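Local atomic coordinates of oligopeptide-binding protein AppA (Bacillus subtilis, PDB entry 1XOC), a protein that binds oligopeptides outside the cell membrane as the solute-binding component of an ABC-type oligopeptide permease that can replace the Opp system in sporulation and genetic competence. Residues L52-D60 with A152-P160; P425-S433 with D451-S459. All coordinates share one frame; numbering follows the deposited sequence.

Interaction 1 of 2, residues L52-D60 with A152-P160; sequences LYSFLTKTD and ALDSTAILP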
# COMPACT_ATOMS: atom_id res chain seq x y z
N LEU A 52 -16.00 -3.27 4.88
CA LEU A 52 -17.28 -3.34 4.14
C LEU A 52 -17.56 -4.62 3.36
O LEU A 52 -18.72 -4.97 3.16
CB LEU A 52 -17.39 -2.18 3.12
CG LEU A 52 -17.47 -0.75 3.64
CD1 LEU A 52 -17.32 0.26 2.56
CD2 LEU A 52 -18.77 -0.61 4.36
N TYR A 53 -16.50 -5.26 2.83
CA TYR A 53 -16.62 -6.32 1.85
C TYR A 53 -16.06 -7.60 2.38
O TYR A 53 -15.36 -7.61 3.40
CB TYR A 53 -15.87 -5.93 0.56
CG TYR A 53 -16.40 -4.67 -0.06
CD1 TYR A 53 -17.68 -4.64 -0.59
CD2 TYR A 53 -15.60 -3.56 -0.16
CE1 TYR A 53 -18.20 -3.49 -1.15
CE2 TYR A 53 -16.10 -2.42 -0.73
CZ TYR A 53 -17.38 -2.40 -1.22
OH TYR A 53 -17.84 -1.22 -1.81
N SER A 54 -16.34 -8.67 1.65
CA SER A 54 -15.73 -9.97 1.85
C SER A 54 -14.84 -10.32 0.65
O SER A 54 -15.01 -9.81 -0.46
CB SER A 54 -16.79 -11.04 2.03
OG SER A 54 -17.64 -10.77 3.13
N PHE A 55 -13.97 -11.30 0.92
CA PHE A 55 -12.90 -11.75 0.02
C PHE A 55 -12.85 -13.27 0.08
O PHE A 55 -13.09 -13.88 1.13
CB PHE A 55 -11.56 -11.17 0.50
CG PHE A 55 -11.59 -9.63 0.60
CD1 PHE A 55 -11.02 -8.80 -0.38
CD2 PHE A 55 -12.16 -9.04 1.71
CE1 PHE A 55 -11.12 -7.40 -0.25
CE2 PHE A 55 -12.24 -7.63 1.80
CZ PHE A 55 -11.71 -6.87 0.87
N LEU A 56 -12.51 -13.89 -1.04
CA LEU A 56 -12.47 -15.33 -1.09
C LEU A 56 -11.47 -15.89 -0.07
O LEU A 56 -11.69 -16.95 0.55
CB LEU A 56 -12.12 -15.81 -2.50
CG LEU A 56 -13.29 -15.64 -3.48
CD1 LEU A 56 -12.85 -15.93 -4.92
CD2 LEU A 56 -14.54 -16.42 -3.08
N THR A 57 -10.33 -15.22 0.09
CA THR A 57 -9.29 -15.63 1.05
C THR A 57 -8.87 -14.44 1.89
O THR A 57 -9.24 -13.30 1.58
CB THR A 57 -8.04 -16.17 0.37
OG1 THR A 57 -7.53 -15.15 -0.51
CG2 THR A 57 -8.33 -17.47 -0.40
N LYS A 58 -8.05 -14.67 2.89
CA LYS A 58 -7.55 -13.66 3.80
C LYS A 58 -6.17 -14.09 4.25
O LYS A 58 -5.97 -15.25 4.60
CB LYS A 58 -8.49 -13.55 5.00
CG LYS A 58 -8.14 -12.57 6.05
CD LYS A 58 -9.12 -12.70 7.25
CE LYS A 58 -10.37 -11.86 7.12
NZ LYS A 58 -11.32 -12.10 8.27
N THR A 59 -5.21 -13.18 4.23
CA THR A 59 -3.87 -13.47 4.67
C THR A 59 -3.76 -13.07 6.14
O THR A 59 -4.08 -11.92 6.52
CB THR A 59 -2.80 -12.81 3.78
OG1 THR A 59 -2.86 -13.41 2.47
CG2 THR A 59 -1.42 -12.96 4.32
N ASP A 60 -3.38 -14.04 6.97
CA ASP A 60 -3.39 -13.84 8.40
C ASP A 60 -2.13 -13.16 8.92
O ASP A 60 -1.26 -12.75 8.13
CB ASP A 60 -3.72 -15.15 9.12
CG ASP A 60 -2.60 -16.10 9.14
OD1 ASP A 60 -1.48 -15.73 8.73
OD2 ASP A 60 -2.78 -17.27 9.62
N ALA A 152 -4.55 -12.05 -5.67
CA ALA A 152 -5.83 -11.69 -6.26
C ALA A 152 -6.97 -12.11 -5.37
O ALA A 152 -7.93 -11.35 -5.15
CB ALA A 152 -6.03 -12.24 -7.68
N LEU A 153 -6.91 -13.34 -4.85
CA LEU A 153 -8.00 -13.89 -4.04
C LEU A 153 -8.27 -13.12 -2.74
O LEU A 153 -9.42 -13.09 -2.27
CB LEU A 153 -7.76 -15.39 -3.74
CG LEU A 153 -7.85 -16.24 -4.98
CD1 LEU A 153 -7.50 -17.68 -4.61
CD2 LEU A 153 -9.17 -16.21 -5.64
N ASP A 154 -7.23 -12.56 -2.13
CA ASP A 154 -7.46 -11.87 -0.85
C ASP A 154 -7.61 -10.38 -1.07
O ASP A 154 -7.95 -9.68 -0.12
CB ASP A 154 -6.42 -12.16 0.21
CG ASP A 154 -5.05 -11.83 -0.19
OD1 ASP A 154 -4.14 -11.97 0.68
OD2 ASP A 154 -4.81 -11.49 -1.36
N SER A 155 -7.32 -9.90 -2.27
CA SER A 155 -7.38 -8.45 -2.59
C SER A 155 -8.65 -8.00 -3.26
O SER A 155 -8.93 -6.78 -3.32
CB SER A 155 -6.22 -8.09 -3.50
OG SER A 155 -5.00 -8.39 -2.86
N THR A 156 -9.44 -8.95 -3.75
CA THR A 156 -10.60 -8.67 -4.56
C THR A 156 -11.90 -8.72 -3.75
O THR A 156 -12.42 -9.80 -3.44
CB THR A 156 -10.70 -9.58 -5.77
OG1 THR A 156 -9.43 -9.59 -6.44
CG2 THR A 156 -11.81 -9.12 -6.76
N ALA A 157 -12.39 -7.53 -3.41
CA ALA A 157 -13.67 -7.40 -2.71
C ALA A 157 -14.82 -7.80 -3.60
O ALA A 157 -14.93 -7.29 -4.71
CB ALA A 157 -13.89 -5.95 -2.24
N ILE A 158 -15.71 -8.68 -3.10
CA ILE A 158 -16.81 -9.18 -3.90
C ILE A 158 -17.95 -8.15 -3.93
O ILE A 158 -18.52 -7.74 -2.88
CB ILE A 158 -17.28 -10.61 -3.41
CG1 ILE A 158 -16.12 -11.61 -3.41
CG2 ILE A 158 -18.40 -11.08 -4.26
CD1 ILE A 158 -15.36 -11.71 -4.68
N LEU A 159 -18.32 -7.76 -5.15
CA LEU A 159 -19.34 -6.74 -5.36
C LEU A 159 -20.69 -7.36 -5.76
O LEU A 159 -20.72 -8.43 -6.37
CB LEU A 159 -18.89 -5.78 -6.46
CG LEU A 159 -17.54 -5.09 -6.27
CD1 LEU A 159 -17.19 -4.31 -7.53
CD2 LEU A 159 -17.56 -4.16 -5.07
N PRO A 160 -21.81 -6.68 -5.45
CA PRO A 160 -23.13 -7.19 -5.78
C PRO A 160 -23.55 -6.93 -7.24
O PRO A 160 -23.82 -5.79 -7.65
CB PRO A 160 -24.04 -6.42 -4.82
CG PRO A 160 -23.33 -5.17 -4.56
CD PRO A 160 -21.87 -5.47 -4.64
O HOH W 1 -18.56 -8.29 -0.22
O HOH W 2 -11.76 -12.36 -3.47
O HOH W 3 -8.68 -10.68 2.40
O HOH W 4 -5.91 -10.48 3.19

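Interaction 2 of 2, residues P425-S433 with D451-S459; sequences PDQYDIFHS and DKLMKDAKS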
# COMPACT_ATOMS: atom_id res chain seq x y z
N PRO A 425 5.58 -11.81 -2.35
CA PRO A 425 6.66 -10.95 -2.81
C PRO A 425 6.87 -11.06 -4.32
O PRO A 425 7.32 -12.09 -4.80
CB PRO A 425 7.86 -11.49 -2.02
CG PRO A 425 7.57 -12.93 -1.88
CD PRO A 425 6.08 -13.01 -1.66
N ASP A 426 6.51 -10.00 -5.05
CA ASP A 426 6.72 -9.94 -6.51
C ASP A 426 6.76 -8.44 -6.90
O ASP A 426 5.76 -7.69 -6.74
CB ASP A 426 5.63 -10.74 -7.29
CG ASP A 426 5.84 -10.71 -8.84
OD1 ASP A 426 5.12 -11.45 -9.60
OD2 ASP A 426 6.74 -9.99 -9.30
N GLN A 427 7.94 -8.03 -7.39
CA GLN A 427 8.27 -6.64 -7.72
C GLN A 427 7.74 -6.20 -9.08
O GLN A 427 7.86 -5.03 -9.44
CB GLN A 427 9.80 -6.49 -7.77
CG GLN A 427 10.53 -6.85 -6.49
CD GLN A 427 9.98 -6.15 -5.32
OE1 GLN A 427 9.66 -6.78 -4.29
NE2 GLN A 427 9.83 -4.83 -5.44
N TYR A 428 7.19 -7.13 -9.84
CA TYR A 428 6.67 -6.86 -11.18
C TYR A 428 5.67 -5.69 -11.16
O TYR A 428 5.71 -4.82 -12.02
CB TYR A 428 6.02 -8.13 -11.72
CG TYR A 428 5.38 -8.02 -13.07
CD1 TYR A 428 6.04 -8.44 -14.22
CD2 TYR A 428 4.08 -7.54 -13.20
CE1 TYR A 428 5.42 -8.37 -15.46
CE2 TYR A 428 3.46 -7.47 -14.43
CZ TYR A 428 4.14 -7.86 -15.55
OH TYR A 428 3.50 -7.79 -16.77
N ASP A 429 4.76 -5.67 -10.18
CA ASP A 429 3.68 -4.70 -10.15
C ASP A 429 4.20 -3.27 -10.09
O ASP A 429 3.56 -2.35 -10.59
CB ASP A 429 2.71 -4.96 -8.96
CG ASP A 429 1.83 -6.19 -9.15
OD1 ASP A 429 1.85 -6.78 -10.25
OD2 ASP A 429 1.08 -6.56 -8.19
N ILE A 430 5.35 -3.09 -9.45
CA ILE A 430 5.90 -1.77 -9.18
C ILE A 430 7.04 -1.38 -10.14
O ILE A 430 7.17 -0.20 -10.46
CB ILE A 430 6.39 -1.71 -7.70
CG1 ILE A 430 5.17 -1.82 -6.74
CG2 ILE A 430 7.17 -0.45 -7.43
CD1 ILE A 430 5.57 -1.97 -5.26
N PHE A 431 7.84 -2.33 -10.58
CA PHE A 431 9.06 -2.02 -11.36
C PHE A 431 9.13 -2.53 -12.80
O PHE A 431 10.01 -2.11 -13.57
CB PHE A 431 10.30 -2.50 -10.60
CG PHE A 431 10.52 -1.81 -9.26
CD1 PHE A 431 10.83 -0.46 -9.20
CD2 PHE A 431 10.40 -2.51 -8.08
CE1 PHE A 431 11.03 0.16 -7.96
CE2 PHE A 431 10.58 -1.87 -6.84
CZ PHE A 431 10.92 -0.54 -6.81
N HIS A 432 8.24 -3.43 -13.20
CA HIS A 432 8.24 -3.85 -14.61
C HIS A 432 7.75 -2.67 -15.50
O HIS A 432 6.80 -1.99 -15.16
CB HIS A 432 7.39 -5.10 -14.80
CG HIS A 432 7.60 -5.74 -16.13
ND1 HIS A 432 8.39 -6.85 -16.32
CD2 HIS A 432 7.10 -5.43 -17.35
CE1 HIS A 432 8.37 -7.19 -17.59
NE2 HIS A 432 7.60 -6.34 -18.25
N SER A 433 8.42 -2.42 -16.61
CA SER A 433 8.09 -1.26 -17.45
C SER A 433 6.69 -1.30 -18.07
O SER A 433 6.15 -0.27 -18.48
CB SER A 433 9.13 -1.08 -18.55
OG SER A 433 9.12 -2.14 -19.46
N ASP A 451 13.15 -6.43 -16.49
CA ASP A 451 11.81 -6.79 -16.99
C ASP A 451 11.74 -8.29 -17.25
O ASP A 451 10.84 -8.98 -16.79
CB ASP A 451 11.51 -6.08 -18.31
CG ASP A 451 11.02 -4.65 -18.14
OD1 ASP A 451 10.74 -4.23 -17.00
OD2 ASP A 451 10.90 -3.97 -19.19
N LYS A 452 12.72 -8.79 -18.00
CA LYS A 452 12.78 -10.19 -18.34
C LYS A 452 12.86 -11.10 -17.11
O LYS A 452 12.20 -12.12 -17.04
CB LYS A 452 13.98 -10.45 -19.25
CG LYS A 452 14.06 -11.91 -19.69
CD LYS A 452 14.95 -12.14 -20.91
CE LYS A 452 14.49 -13.36 -21.72
NZ LYS A 452 14.03 -14.51 -20.89
N LEU A 453 13.71 -10.74 -16.16
CA LEU A 453 13.86 -11.53 -14.93
C LEU A 453 12.57 -11.62 -14.12
O LEU A 453 12.20 -12.69 -13.64
CB LEU A 453 14.98 -10.95 -14.06
CG LEU A 453 16.41 -11.09 -14.57
CD1 LEU A 453 17.35 -10.19 -13.80
CD2 LEU A 453 16.87 -12.53 -14.49
N MET A 454 11.90 -10.48 -13.96
CA MET A 454 10.61 -10.40 -13.25
C MET A 454 9.50 -11.20 -13.93
O MET A 454 8.73 -11.89 -13.26
CB MET A 454 10.20 -8.93 -13.10
CG MET A 454 11.04 -8.17 -12.07
SD MET A 454 10.52 -6.47 -11.73
CE MET A 454 11.20 -5.58 -13.11
N LYS A 455 9.42 -11.09 -15.25
CA LYS A 455 8.48 -11.86 -16.03
C LYS A 455 8.76 -13.37 -15.91
O LYS A 455 7.85 -14.16 -15.63
CB LYS A 455 8.55 -11.43 -17.50
CG LYS A 455 7.52 -12.05 -18.43
CD LYS A 455 7.99 -11.93 -19.89
CE LYS A 455 7.08 -12.65 -20.87
NZ LYS A 455 7.61 -12.62 -22.27
N ASP A 456 10.02 -13.77 -16.11
CA ASP A 456 10.40 -15.19 -16.07
C ASP A 456 10.24 -15.76 -14.66
O ASP A 456 9.93 -16.94 -14.50
CB ASP A 456 11.83 -15.41 -16.58
CG ASP A 456 11.99 -15.13 -18.09
OD1 ASP A 456 10.99 -14.97 -18.84
OD2 ASP A 456 13.15 -15.06 -18.53
N ALA A 457 10.41 -14.92 -13.63
CA ALA A 457 10.29 -15.38 -12.24
C ALA A 457 8.90 -15.91 -11.91
O ALA A 457 8.76 -16.78 -11.06
CB ALA A 457 10.67 -14.27 -11.26
N LYS A 458 7.88 -15.42 -12.62
CA LYS A 458 6.50 -15.82 -12.37
C LYS A 458 6.24 -17.29 -12.57
O LYS A 458 5.29 -17.81 -12.02
CB LYS A 458 5.52 -15.06 -13.27
CG LYS A 458 5.44 -13.59 -12.98
CD LYS A 458 4.48 -12.89 -13.90
CE LYS A 458 4.28 -11.43 -13.47
NZ LYS A 458 3.56 -11.31 -12.15
N SER A 459 7.06 -17.95 -13.39
CA SER A 459 6.84 -19.34 -13.74
C SER A 459 7.56 -20.31 -12.78
O SER A 459 7.38 -21.53 -12.89
CB SER A 459 7.31 -19.60 -15.17
OG SER A 459 8.69 -19.33 -15.31
O HOH W 5 8.38 -11.31 -10.72
O HOH W 6 12.07 -2.34 -15.49

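Interaction 1 of 2, residues L52-D60 with A152-P160
Phe55 lies against the chain that leaves helix 147-155, and this is the closely packed part of the contact. Its CE1 comes within 3.4 Å of Ala157 N, and Ser155 O and Thr156 N border the ring in its plane. CG of Phe55 is anti to the carbonyl carbon (chi1 -56°), which lays the ring along this turn. The methyl of Ala157 also meets Tyr53, CB to CB at 3.4 Å, while Leu56 CD1 meets Leu153 CD2 at 3.8 Å. A straight backbone bond, Ile158 N to Ser54 O at 3.0 Å (166° at the hydrogen), ties the two chains beside the rings, and a water joins Ser54 N to Ile158 O.

Toward strand 57-59 water and a weak bond, Thr57 N to Leu153 O, do more of the joining than side-chain packing. One molecule links Leu56 N to Leu153 O and Thr156 O, another Thr57 O and Asp154 O. At the strand's end Thr59 OG1 donates to Asp154 OD1 at 2.6 Å, nearly in line with the C-O bond. The same OD1 hydrogen-bonds the backbone of the bound peptide, which Thr59 also touches, so Thr59 probably helps to hold the carboxylate in place for ligand binding.

Interaction 2 of 2, residues P425-S433 with D451-S459
A short helix, 428-431, with a capping aspartate before it packs on helix 448-457, and each end of the contact is held by a carboxylate. Asp426 OD2 accepts the capping bond from Tyr428 N, while its OD1 takes Lys458 NZ in a salt bridge of 3.0 Å, met on the syn side but 28° out of the carboxylate plane. The extended chain of Lys458 carries CE over one face of the Tyr428 ring, 3.6 Å from the centroid, and a bend at chi4 (-67°) turns NZ toward Asp426 OD1; NZ adds a cation-pi contact. The opposite ring face carries His432 CB. Tyr428 CE1 in turn sits over one face of the imidazole, whose other face stacks on the Asp451 carboxylate, the planes 24° apart and OD1 above the ring centre. Both oxygens of Asp451 are used: OD1 receives Ser433 N at 3.0 Å and OD2 receives Ser433 OG at 2.6 Å. Between the two ends Met454 SD lies 3.8 Å from Gln427 O, and the bend at chi3 swings CE to 3.7 Å from His432 N. Water links Asp426 OD2 to Met454 O.

Helix 463-480 borders both segments, touching Asp426 and Phe431 from one and Leu453 and Ala457 from the other. Lys458 has a second salt bridge to Asp145, and Tyr428 OH is hydrogen-bonded to Glu124, close to the start of strand 126-133.

How the interactions relate
Interaction 1 closes before interaction 2 opens along the chain. Their centres lie 24 Å apart and their nearest atoms about 8 Å, without touching. Interaction 1 joins strand 57-59, an outermost strand of the five-stranded antiparallel sheet, to helix 147-155; interaction 2 joins helices 428-431 and 448-457, which follow strand 414-420 of the large mixed sheet. The region leading into helix 147-155 relates them: Lys458 of interaction 2 pairs with Asp145, just before the helix whose end forms interaction 1. Interaction 1 reaches the bound peptide's backbone through a hydrogen bond from Asp154 and a weak one from Ser155, and segment 425-433 packs Ile430 on a polar side chain of it, so distant parts of the sequence converge on one ligand.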